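Local coordinates for Co-chaperone DjlA N-terminal domain-containing protein (Porphyromonas gingivalis, PDB 2H5N) that is of unknown function but binds a magnesium ion and folds as an all-helical TerB-like domain, probably related to the N-terminal domain of the co-chaperone DjlA, at residues S14-T19 against V73-R78; A20-A25 against R45-F50; M24-V29 against L59-S64; I40-R45 against G92-S97. One frame throughout, in Å; residues are numbered along the deposited sequence. Where two conformers were deposited one is given.

Interaction 1 (S14-T19 against V73-R78)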
# COMPACT_ATOMS: atom_id res chain seq x y z
N SER A 14 -17.20 -3.83 -20.49
CA SER A 14 -16.48 -2.66 -21.04
C SER A 14 -15.08 -2.58 -20.45
O SER A 14 -14.83 -3.20 -19.42
CB SER A 14 -17.26 -1.38 -20.78
OG SER A 14 -17.14 -0.99 -19.42
N GLY A 15 -14.17 -1.88 -21.13
CA GLY A 15 -12.87 -1.54 -20.59
C GLY A 15 -12.90 -0.90 -19.21
O GLY A 15 -12.06 -1.22 -18.36
N GLN A 16 -13.83 0.02 -18.95
CA GLN A 16 -13.84 0.64 -17.61
C GLN A 16 -14.44 -0.29 -16.54
O GLN A 16 -14.07 -0.21 -15.38
CB GLN A 16 -14.38 2.10 -17.60
CG GLN A 16 -15.87 2.31 -17.84
CD GLN A 16 -16.27 3.78 -18.12
OE1 GLN A 16 -15.91 4.71 -17.38
NE2 GLN A 16 -17.03 3.98 -19.18
N GLU A 17 -15.33 -1.20 -16.94
CA GLU A 17 -15.81 -2.25 -16.01
C GLU A 17 -14.70 -3.21 -15.64
O GLU A 17 -14.55 -3.53 -14.47
CB GLU A 17 -16.99 -3.03 -16.58
CG GLU A 17 -18.33 -2.27 -16.45
CD GLU A 17 -19.45 -2.87 -17.34
OE1 GLU A 17 -19.13 -3.59 -18.34
OE2 GLU A 17 -20.64 -2.60 -17.06
N LEU A 18 -13.89 -3.65 -16.62
CA LEU A 18 -12.75 -4.49 -16.36
C LEU A 18 -11.72 -3.82 -15.44
O LEU A 18 -11.19 -4.46 -14.55
CB LEU A 18 -12.07 -4.86 -17.70
CG LEU A 18 -12.83 -5.88 -18.58
CD1 LEU A 18 -12.08 -6.05 -19.94
CD2 LEU A 18 -12.95 -7.25 -17.92
N THR A 19 -11.44 -2.54 -15.69
CA THR A 19 -10.56 -1.75 -14.83
C THR A 19 -11.14 -1.71 -13.40
O THR A 19 -10.40 -1.82 -12.42
CB THR A 19 -10.44 -0.31 -15.43
OG1 THR A 19 -9.94 -0.40 -16.79
CG2 THR A 19 -9.48 0.52 -14.63
N VAL A 73 -16.44 1.15 -7.70
CA VAL A 73 -17.65 0.73 -6.96
C VAL A 73 -18.94 1.10 -7.72
O VAL A 73 -19.79 0.23 -7.98
CB VAL A 73 -17.70 1.35 -5.53
CG1 VAL A 73 -19.07 1.08 -4.84
CG2 VAL A 73 -16.48 0.86 -4.63
N ALA A 74 -19.09 2.38 -8.08
CA ALA A 74 -20.22 2.87 -8.94
C ALA A 74 -20.41 2.02 -10.21
O ALA A 74 -21.54 1.66 -10.60
CB ALA A 74 -19.98 4.31 -9.31
N LEU A 75 -19.28 1.71 -10.87
CA LEU A 75 -19.30 0.92 -12.12
C LEU A 75 -19.75 -0.53 -11.93
O LEU A 75 -20.47 -1.07 -12.75
CB LEU A 75 -17.92 0.92 -12.79
CG LEU A 75 -17.55 2.23 -13.45
CD1 LEU A 75 -16.04 2.26 -13.75
CD2 LEU A 75 -18.40 2.38 -14.74
N ILE A 76 -19.36 -1.15 -10.81
CA ILE A 76 -19.76 -2.53 -10.48
C ILE A 76 -21.21 -2.54 -9.97
O ILE A 76 -22.05 -3.39 -10.35
CB ILE A 76 -18.85 -3.14 -9.37
CG1 ILE A 76 -17.38 -3.25 -9.78
CG2 ILE A 76 -19.36 -4.49 -8.93
CD1 ILE A 76 -17.15 -3.92 -11.13
N ALA A 77 -21.50 -1.58 -9.09
CA ALA A 77 -22.81 -1.54 -8.44
C ALA A 77 -23.96 -1.49 -9.42
O ALA A 77 -25.10 -1.91 -9.08
CB ALA A 77 -22.89 -0.36 -7.45
N ARG A 78 -23.71 -0.96 -10.61
CA ARG A 78 -24.79 -0.79 -11.59
C ARG A 78 -24.91 -1.96 -12.58
O ARG A 78 -25.68 -1.88 -13.54
CB ARG A 78 -24.65 0.53 -12.33
CG ARG A 78 -23.54 0.58 -13.40
CD ARG A 78 -23.35 2.04 -13.82
NE ARG A 78 -22.58 2.23 -15.06
CZ ARG A 78 -22.20 3.43 -15.53
NH1 ARG A 78 -22.53 4.54 -14.88
NH2 ARG A 78 -21.49 3.54 -16.65
O HOH W 1 -21.24 -0.75 -15.28

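Interaction 2 (A20-A25 against R45-F50)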
# COMPACT_ATOMS: atom_id res chain seq x y z
N ALA A 20 -12.45 -1.55 -13.30
CA ALA A 20 -13.14 -1.53 -12.00
C ALA A 20 -13.02 -2.84 -11.22
O ALA A 20 -12.80 -2.83 -9.99
CB ALA A 20 -14.63 -1.16 -12.19
N ILE A 21 -13.20 -3.96 -11.93
CA ILE A 21 -13.04 -5.29 -11.35
C ILE A 21 -11.65 -5.47 -10.74
O ILE A 21 -11.51 -5.83 -9.55
CB ILE A 21 -13.33 -6.40 -12.41
CG1 ILE A 21 -14.85 -6.37 -12.77
CG2 ILE A 21 -12.85 -7.81 -11.91
CD1 ILE A 21 -15.22 -7.19 -13.98
N ILE A 22 -10.64 -5.18 -11.53
CA ILE A 22 -9.27 -5.32 -11.06
C ILE A 22 -8.89 -4.33 -9.91
O ILE A 22 -8.17 -4.72 -9.00
CB ILE A 22 -8.23 -5.41 -12.26
CG1 ILE A 22 -6.95 -6.07 -11.77
CG2 ILE A 22 -7.87 -4.06 -12.86
CD1 ILE A 22 -7.11 -7.55 -11.41
N LYS A 23 -9.45 -3.12 -9.92
CA LYS A 23 -9.31 -2.15 -8.81
C LYS A 23 -9.96 -2.66 -7.50
O LYS A 23 -9.43 -2.47 -6.39
CB LYS A 23 -9.92 -0.80 -9.26
CG LYS A 23 -9.82 0.42 -8.30
CD LYS A 23 -8.35 0.80 -8.05
CE LYS A 23 -8.13 2.24 -7.57
NZ LYS A 23 -6.85 2.88 -8.12
N MET A 24 -11.09 -3.34 -7.62
CA MET A 24 -11.72 -3.94 -6.44
C MET A 24 -10.86 -5.06 -5.85
O MET A 24 -10.69 -5.15 -4.64
CB MET A 24 -13.17 -4.39 -6.74
CG MET A 24 -14.14 -3.18 -7.04
SD MET A 24 -14.39 -2.07 -5.61
CE MET A 24 -13.05 -0.88 -5.90
N ALA A 25 -10.26 -5.85 -6.72
CA ALA A 25 -9.39 -6.97 -6.37
C ALA A 25 -8.11 -6.51 -5.70
O ALA A 25 -7.69 -7.08 -4.69
CB ALA A 25 -9.09 -7.81 -7.61
N ARG A 45 -4.49 -14.51 -13.01
CA ARG A 45 -4.85 -15.71 -13.81
C ARG A 45 -6.37 -15.74 -14.03
O ARG A 45 -6.84 -15.84 -15.15
CB ARG A 45 -4.36 -16.99 -13.14
CG ARG A 45 -4.56 -18.25 -13.96
CD ARG A 45 -4.02 -19.45 -13.18
NE ARG A 45 -4.88 -19.81 -12.05
CZ ARG A 45 -4.52 -19.80 -10.76
NH1 ARG A 45 -3.28 -19.45 -10.38
NH2 ARG A 45 -5.42 -20.15 -9.83
N GLU A 46 -7.14 -15.59 -12.95
CA GLU A 46 -8.59 -15.66 -13.04
C GLU A 46 -9.26 -14.46 -13.72
O GLU A 46 -10.37 -14.60 -14.22
CB GLU A 46 -9.20 -15.94 -11.66
CG GLU A 46 -8.75 -17.29 -11.06
CD GLU A 46 -9.19 -18.49 -11.90
OE1 GLU A 46 -10.37 -18.55 -12.25
OE2 GLU A 46 -8.36 -19.37 -12.22
N PHE A 47 -8.58 -13.30 -13.73
CA PHE A 47 -9.04 -12.11 -14.47
C PHE A 47 -9.23 -12.41 -15.98
O PHE A 47 -10.12 -11.86 -16.62
CB PHE A 47 -8.06 -10.95 -14.28
CG PHE A 47 -8.55 -9.62 -14.79
CD1 PHE A 47 -9.84 -9.16 -14.48
CD2 PHE A 47 -7.71 -8.79 -15.52
CE1 PHE A 47 -10.29 -7.92 -14.93
CE2 PHE A 47 -8.15 -7.51 -15.96
CZ PHE A 47 -9.44 -7.08 -15.66
N MET A 48 -8.39 -13.29 -16.52
CA MET A 48 -8.53 -13.70 -17.90
C MET A 48 -9.89 -14.34 -18.19
O MET A 48 -10.39 -14.24 -19.32
CB MET A 48 -7.43 -14.68 -18.21
CG MET A 48 -6.12 -14.14 -17.76
SD MET A 48 -5.28 -13.71 -19.23
CE MET A 48 -4.55 -15.32 -19.49
N ARG A 49 -10.52 -14.95 -17.18
CA ARG A 49 -11.82 -15.60 -17.39
C ARG A 49 -12.88 -14.58 -17.74
O ARG A 49 -13.97 -14.94 -18.16
CB ARG A 49 -12.25 -16.38 -16.17
CG ARG A 49 -11.32 -17.52 -15.84
CD ARG A 49 -12.02 -18.79 -16.00
NE ARG A 49 -11.13 -19.90 -15.68
CZ ARG A 49 -11.42 -21.17 -15.95
NH1 ARG A 49 -10.55 -22.11 -15.63
NH2 ARG A 49 -12.57 -21.48 -16.55
N PHE A 50 -12.54 -13.30 -17.59
CA PHE A 50 -13.44 -12.19 -17.94
C PHE A 50 -13.43 -11.83 -19.41
O PHE A 50 -14.17 -10.93 -19.84
CB PHE A 50 -13.14 -10.96 -17.08
CG PHE A 50 -13.69 -11.08 -15.68
CD1 PHE A 50 -15.00 -10.74 -15.41
CD2 PHE A 50 -12.89 -11.55 -14.64
CE1 PHE A 50 -15.51 -10.83 -14.12
CE2 PHE A 50 -13.38 -11.67 -13.36
CZ PHE A 50 -14.70 -11.31 -13.08

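Interaction 3 (M24-V29 against L59-S64). With MG (magnesium ion), chain E.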
# COMPACT_ATOMS: atom_id res chain seq x y z
N MET A 24 -11.09 -3.34 -7.62
CA MET A 24 -11.72 -3.94 -6.44
C MET A 24 -10.86 -5.06 -5.85
O MET A 24 -10.69 -5.15 -4.64
CB MET A 24 -13.17 -4.39 -6.74
CG MET A 24 -14.14 -3.18 -7.04
SD MET A 24 -14.39 -2.07 -5.61
CE MET A 24 -13.05 -0.88 -5.90
N ALA A 25 -10.26 -5.85 -6.72
CA ALA A 25 -9.39 -6.97 -6.37
C ALA A 25 -8.11 -6.51 -5.70
O ALA A 25 -7.69 -7.08 -4.69
CB ALA A 25 -9.09 -7.81 -7.61
N LYS A 26 -7.47 -5.50 -6.28
CA LYS A 26 -6.36 -4.81 -5.63
C LYS A 26 -6.69 -4.26 -4.21
O LYS A 26 -5.92 -4.42 -3.25
CB LYS A 26 -5.86 -3.70 -6.52
CG LYS A 26 -4.82 -4.16 -7.58
CD LYS A 26 -4.45 -2.97 -8.47
CE LYS A 26 -3.48 -3.37 -9.52
NZ LYS A 26 -2.78 -2.21 -10.21
N SER A 27 -7.80 -3.56 -4.10
CA SER A 27 -8.18 -2.93 -2.85
C SER A 27 -8.38 -4.00 -1.80
O SER A 27 -7.92 -3.86 -0.67
CB SER A 27 -9.46 -2.10 -3.03
OG SER A 27 -9.36 -1.20 -4.13
N MET A 28 -9.08 -5.08 -2.16
CA MET A 28 -9.34 -6.19 -1.21
C MET A 28 -8.04 -6.82 -0.69
O MET A 28 -7.88 -6.92 0.53
CB MET A 28 -10.29 -7.23 -1.82
CG MET A 28 -10.68 -8.44 -0.95
SD MET A 28 -11.76 -9.65 -1.75
CE MET A 28 -10.62 -10.29 -2.98
N VAL A 29 -7.11 -7.16 -1.61
CA VAL A 29 -5.83 -7.82 -1.24
C VAL A 29 -4.82 -6.89 -0.54
O VAL A 29 -3.97 -7.37 0.21
CB VAL A 29 -5.09 -8.59 -2.45
CG1 VAL A 29 -5.94 -9.70 -3.04
CG2 VAL A 29 -4.65 -7.66 -3.55
N LEU A 59 -2.04 -3.56 -19.41
CA LEU A 59 -2.53 -2.18 -19.60
C LEU A 59 -3.84 -1.87 -18.88
O LEU A 59 -4.15 -0.70 -18.57
CB LEU A 59 -2.68 -1.85 -21.09
CG LEU A 59 -1.43 -1.64 -21.93
CD1 LEU A 59 -1.87 -1.38 -23.36
CD2 LEU A 59 -0.50 -0.50 -21.42
N LEU A 60 -4.64 -2.91 -18.65
CA LEU A 60 -5.87 -2.75 -17.86
C LEU A 60 -5.50 -2.54 -16.42
O LEU A 60 -6.15 -1.77 -15.72
CB LEU A 60 -6.78 -3.98 -17.98
CG LEU A 60 -7.65 -4.04 -19.22
CD1 LEU A 60 -8.25 -5.42 -19.32
CD2 LEU A 60 -8.72 -2.97 -19.14
N LEU A 61 -4.46 -3.23 -16.00
CA LEU A 61 -3.94 -3.12 -14.63
C LEU A 61 -3.36 -1.74 -14.37
O LEU A 61 -3.49 -1.18 -13.27
CB LEU A 61 -2.87 -4.18 -14.39
CG LEU A 61 -3.37 -5.46 -13.74
CD1 LEU A 61 -2.38 -6.61 -13.89
CD2 LEU A 61 -3.56 -5.14 -12.27
N LYS A 62 -2.73 -1.21 -15.42
CA LYS A 62 -2.16 0.13 -15.44
C LYS A 62 -3.28 1.17 -15.48
O LYS A 62 -3.14 2.25 -14.90
CB LYS A 62 -1.29 0.25 -16.68
CG LYS A 62 0.12 0.76 -16.47
CD LYS A 62 0.91 0.70 -17.80
CE LYS A 62 0.68 1.94 -18.68
NZ LYS A 62 -0.78 2.25 -18.88
N ALA A 63 -4.37 0.88 -16.20
CA ALA A 63 -5.54 1.77 -16.22
C ALA A 63 -6.20 1.89 -14.84
O ALA A 63 -6.74 2.95 -14.51
CB ALA A 63 -6.58 1.30 -17.23
N SER A 64 -6.13 0.82 -14.04
CA SER A 64 -6.74 0.82 -12.71
C SER A 64 -6.13 1.88 -11.75
O SER A 64 -6.84 2.41 -10.85
CB SER A 64 -6.78 -0.60 -12.11
OG SER A 64 -5.50 -1.03 -11.66
MG MG E . -2.67 -8.60 1.87

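Interaction 4 (I40-R45 against G92-S97)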
# COMPACT_ATOMS: atom_id res chain seq x y z
N ILE A 40 -2.08 -12.74 -5.52
CA ILE A 40 -1.86 -11.88 -6.70
C ILE A 40 -1.85 -12.67 -8.03
O ILE A 40 -2.41 -12.22 -9.04
CB ILE A 40 -0.57 -11.02 -6.56
CG1 ILE A 40 -0.54 -10.27 -5.21
CG2 ILE A 40 -0.41 -10.07 -7.77
CD1 ILE A 40 -1.79 -9.44 -4.92
N ALA A 41 -1.23 -13.84 -8.03
CA ALA A 41 -1.23 -14.71 -9.20
C ALA A 41 -2.63 -15.26 -9.57
O ALA A 41 -2.98 -15.32 -10.76
CB ALA A 41 -0.25 -15.87 -8.98
N VAL A 42 -3.41 -15.67 -8.57
CA VAL A 42 -4.81 -16.11 -8.78
C VAL A 42 -5.60 -14.93 -9.33
O VAL A 42 -6.37 -15.08 -10.29
CB VAL A 42 -5.48 -16.61 -7.48
CG1 VAL A 42 -6.95 -17.02 -7.72
CG2 VAL A 42 -4.72 -17.81 -6.92
N MET A 43 -5.35 -13.75 -8.74
CA MET A 43 -5.99 -12.50 -9.21
C MET A 43 -5.75 -12.31 -10.72
O MET A 43 -6.70 -12.11 -11.50
CB MET A 43 -5.49 -11.29 -8.38
CG MET A 43 -6.21 -9.91 -8.64
SD MET A 43 -5.39 -8.51 -7.82
CE MET A 43 -4.10 -8.23 -8.99
N THR A 44 -4.50 -12.35 -11.16
CA THR A 44 -4.28 -12.10 -12.57
C THR A 44 -4.71 -13.28 -13.45
O THR A 44 -5.24 -13.07 -14.52
CB THR A 44 -2.84 -11.69 -12.86
OG1 THR A 44 -1.97 -12.64 -12.26
CG2 THR A 44 -2.55 -10.27 -12.26
N ARG A 45 -4.49 -14.51 -13.01
CA ARG A 45 -4.85 -15.71 -13.81
C ARG A 45 -6.37 -15.74 -14.03
O ARG A 45 -6.84 -15.84 -15.15
CB ARG A 45 -4.36 -16.99 -13.14
CG ARG A 45 -4.56 -18.25 -13.96
CD ARG A 45 -4.02 -19.45 -13.18
NE ARG A 45 -4.88 -19.81 -12.05
CZ ARG A 45 -4.52 -19.80 -10.76
NH1 ARG A 45 -3.28 -19.45 -10.38
NH2 ARG A 45 -5.42 -20.15 -9.83
N GLY A 92 -14.06 -13.90 -4.40
CA GLY A 92 -14.07 -14.93 -3.42
C GLY A 92 -13.02 -15.99 -3.59
O GLY A 92 -12.54 -16.54 -2.59
N VAL A 93 -12.66 -16.29 -4.84
CA VAL A 93 -11.63 -17.28 -5.09
C VAL A 93 -10.22 -16.74 -4.96
O VAL A 93 -9.30 -17.54 -4.77
CB VAL A 93 -11.79 -17.98 -6.47
CG1 VAL A 93 -13.22 -18.50 -6.67
CG2 VAL A 93 -11.37 -17.07 -7.58
N ILE A 94 -10.02 -15.42 -5.08
CA ILE A 94 -8.68 -14.82 -4.94
C ILE A 94 -8.01 -15.16 -3.60
O ILE A 94 -6.83 -15.54 -3.57
CB ILE A 94 -8.68 -13.30 -5.20
CG1 ILE A 94 -8.76 -13.04 -6.69
CG2 ILE A 94 -7.42 -12.60 -4.58
CD1 ILE A 94 -9.19 -11.61 -7.05
N MET A 95 -8.76 -15.04 -2.51
CA MET A 95 -8.16 -15.28 -1.21
C MET A 95 -8.33 -16.72 -0.70
O MET A 95 -7.79 -17.07 0.35
CB MET A 95 -8.59 -14.20 -0.18
CG MET A 95 -8.12 -12.75 -0.53
SD MET A 95 -8.59 -11.63 0.77
CE MET A 95 -10.35 -11.91 0.69
N ALA A 96 -9.06 -17.55 -1.44
CA ALA A 96 -9.21 -18.95 -1.04
C ALA A 96 -7.90 -19.70 -1.29
O ALA A 96 -7.18 -19.42 -2.25
CB ALA A 96 -10.39 -19.64 -1.75
N SER A 97 -7.60 -20.65 -0.40
CA SER A 97 -6.43 -21.50 -0.53
C SER A 97 -6.87 -22.92 -0.20
O SER A 97 -7.26 -23.22 0.93
CB SER A 97 -5.31 -21.01 0.39
OG SER A 97 -4.03 -21.42 -0.11

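Interaction 1 (S14-T19 against V73-R78)
The carboxylate of Glu17, whose CG approaches the carbonyl O of Leu75 to 4.4 Å, is bonded at both of its oxygens. Its OE1 is met on the anti side by Ser14 N at 2.9 Å, the donor lying 23° out of the carboxylate plane, and also pairs with Arg83. Its OE2 accepts a hydrogen bond of 2.6 Å from water 1. The second flat group is the guanidinium of Arg78, one face of which carries Leu75 CD2 3.7 Å above the plane and displaced toward the rim. Water 1 joins the two groups: it donates a second hydrogen bond to Leu75 O at 2.7 Å and accepts one from Arg78 NE, so that the opposite charges of Glu17 and Arg78 are linked through solvent and not directly.

Ser14 and Glu17 also form a capping box at the start of helix 15-30, since Glu17 N returns a bond to Ser14 OG at 3.1 Å. The same glutamate thus closes its helix end and reaches helix 69-77. The axes of the short segments 15-19 and 73-77 approach to 9.2 Å, with 111° between their directions, and Leu75 points across the gap. Its CD1 rests 3.6 Å from the backbone O of Gln16, while CD2 meets Gln16 CG. These two side chains cross at about a right angle; chi1 of 71° puts Gln16 CG between its backbone N and carbonyl carbon. One residue on, Ile76 CD1 reaches the backbone O of Glu17, and its side chain also touches Ala20. Val73 of the same helix packs on Val73 of the second subunit.

Interaction 2 (A20-A25 against R45-F50)
Ile22 sets its CB over one face of the Phe47 ring, 4.2 Å from the centroid and 20° off the normal, a CH-pi contact displaced toward the rim. Beside it, Ile21 serves two rings with two branches. Its CG2 touches Phe47 CE1 at 4.0 Å on an oblique approach, and the same methyl lies 4.0 Å above one face of the Phe50 ring, again toward the rim. The other branch ends in CD1, 3.7 Å from Phe50 CE1, so its two branches meet different parts of that ring. The division follows from chi1 of -68°, which places CG1 beside the backbone N and leaves CG2 anti to it.

Both phenylalanines project toward helix 15-30. Phe47 does so with CG anti to its backbone N (chi1 -170°), and the nearest CA atoms, those of Ile22 and Phe47, are 7.6 Å apart. Phe47 CA in turn lies in plane at the edge of the Phe50 ring, so the two aromatic residues pack against each other as well as against the isoleucines. Farther out, Phe50 has edge-to-face partners in Phe13, Tyr86 and Tyr90. Outside the contact, Glu46 forms a salt bridge with Arg45, OE2 to NE 3.5 Å, and has a longer, purely electrostatic one with Arg49.

Aromatic and branched aliphatic side chains here form part of the buried hydrophobic core of the all-helical TerB-like domain. Helix 81-94 adds Tyr90 against both isoleucines, helix 54-64 supplies Leu61 against Ile22, and helix 69-77 places Ala72 against Ala20 and Met24.

Interaction 3 (M24-V29 against L59-S64)
A buried lysine makes this contact: Lys26 extends a straight chain from helix 15-30 toward Leu61 and Ser64, and its CE lies 3.3 Å from Leu61 CD2, tighter than usual for two carbons. The chain slants over the leucine and brings NZ to the carbonyl O of Leu61, with which it forms a weak hydrogen bond of 3.3 Å. NZ is also 3.3 Å from Ser64 OG. That hydroxyl, Ser64 OG, bonds to Leu61 O at 2.6 Å, with a C=O...donor angle of 131° and the donor tilted 30° from the carbonyl plane. The carbonyl of Leu61 thus accepts from the hydroxyl and, weakly, from the ammonium. Asp65, in a long and weak ion pair, probably offsets part of the lysine's charge, while the carbonyl of Ile35 of the third subunit gives another weak polar contact.

One turn beyond Lys26, Val29 O binds the magnesium ion at 2.4 Å, together with Asp32 OD1 and Lys34 O, so the segment that meets helix 54-64 also carries a metal ligand. Helix 54-64 meets helix 15-30 here, while helices 37-47 and 81-94 touch it through Ala25 and Val29, and helix 69-77 through Met24.

Interaction 4 (I40-R45 against G92-S97)
Met43 and Ile94 lie slantwise to each other, with Met43 CA and Ile94 CA 5.6 Å apart. Ile94 turns the CG1 branch of its side chain across the methionine's base: CG1 rests 3.8 Å from Met43 CA, and CD1 continues to Met43 CG at 3.8 Å. A chi1 of -77° sets that branch beside the backbone N of Ile94 and lets it run over to the neighbouring helix. Met43 leaves the contact beyond CG, bending at SD (chi3 81°), so its base and not its tip is what the isoleucine covers.

Val42 approaches differently, head-on to the backbone. Its CG1 is anti to its own N (chi1 179°) and points at the backbone where Val93 joins Ile94, lying 3.8 Å from Val93 O and 3.9 Å from Ile94 CA; its nearest side-chain carbon is Val93 CG2 at 4.4 Å. Val93 also faces helix 123-130 through Ala126 and Ile127, and Pro37 of the third subunit packs on Met43. Ile94 touches Val29 as well, and the side chain of Ile94 lies about 9 Å from the magnesium ion.

Between segments 40-45 and 92-97, cohesion therefore rests on van der Waals contact of apolar side chains, partly buried. Tyr90 OH, also of helix 81-94, hydrogen-bonds to Met43 O and adds one polar tie between the helices.

In the fold
From the N terminus, residues 14-19 open the loop that interaction 1 closes at 73-78. Interactions 2 and 3, nested within it, start farther along helix 15-30, share Met24 and Ala25, and close at 45-50 and 59-64. Interaction 4 begins at 40-45, inside those loops, and ends at 92-97, so it crosses all three. Helix 15-30 is thereby the common element of interactions 1 to 3, meeting helices 69-77, 37-47 and 54-64 in turn. Interaction 4, on the opposite side of the chain's centre from interaction 1, joins helices 37-47 and 81-94, and touches interactions 2 and 3 around Ala25, Met43 and Val29.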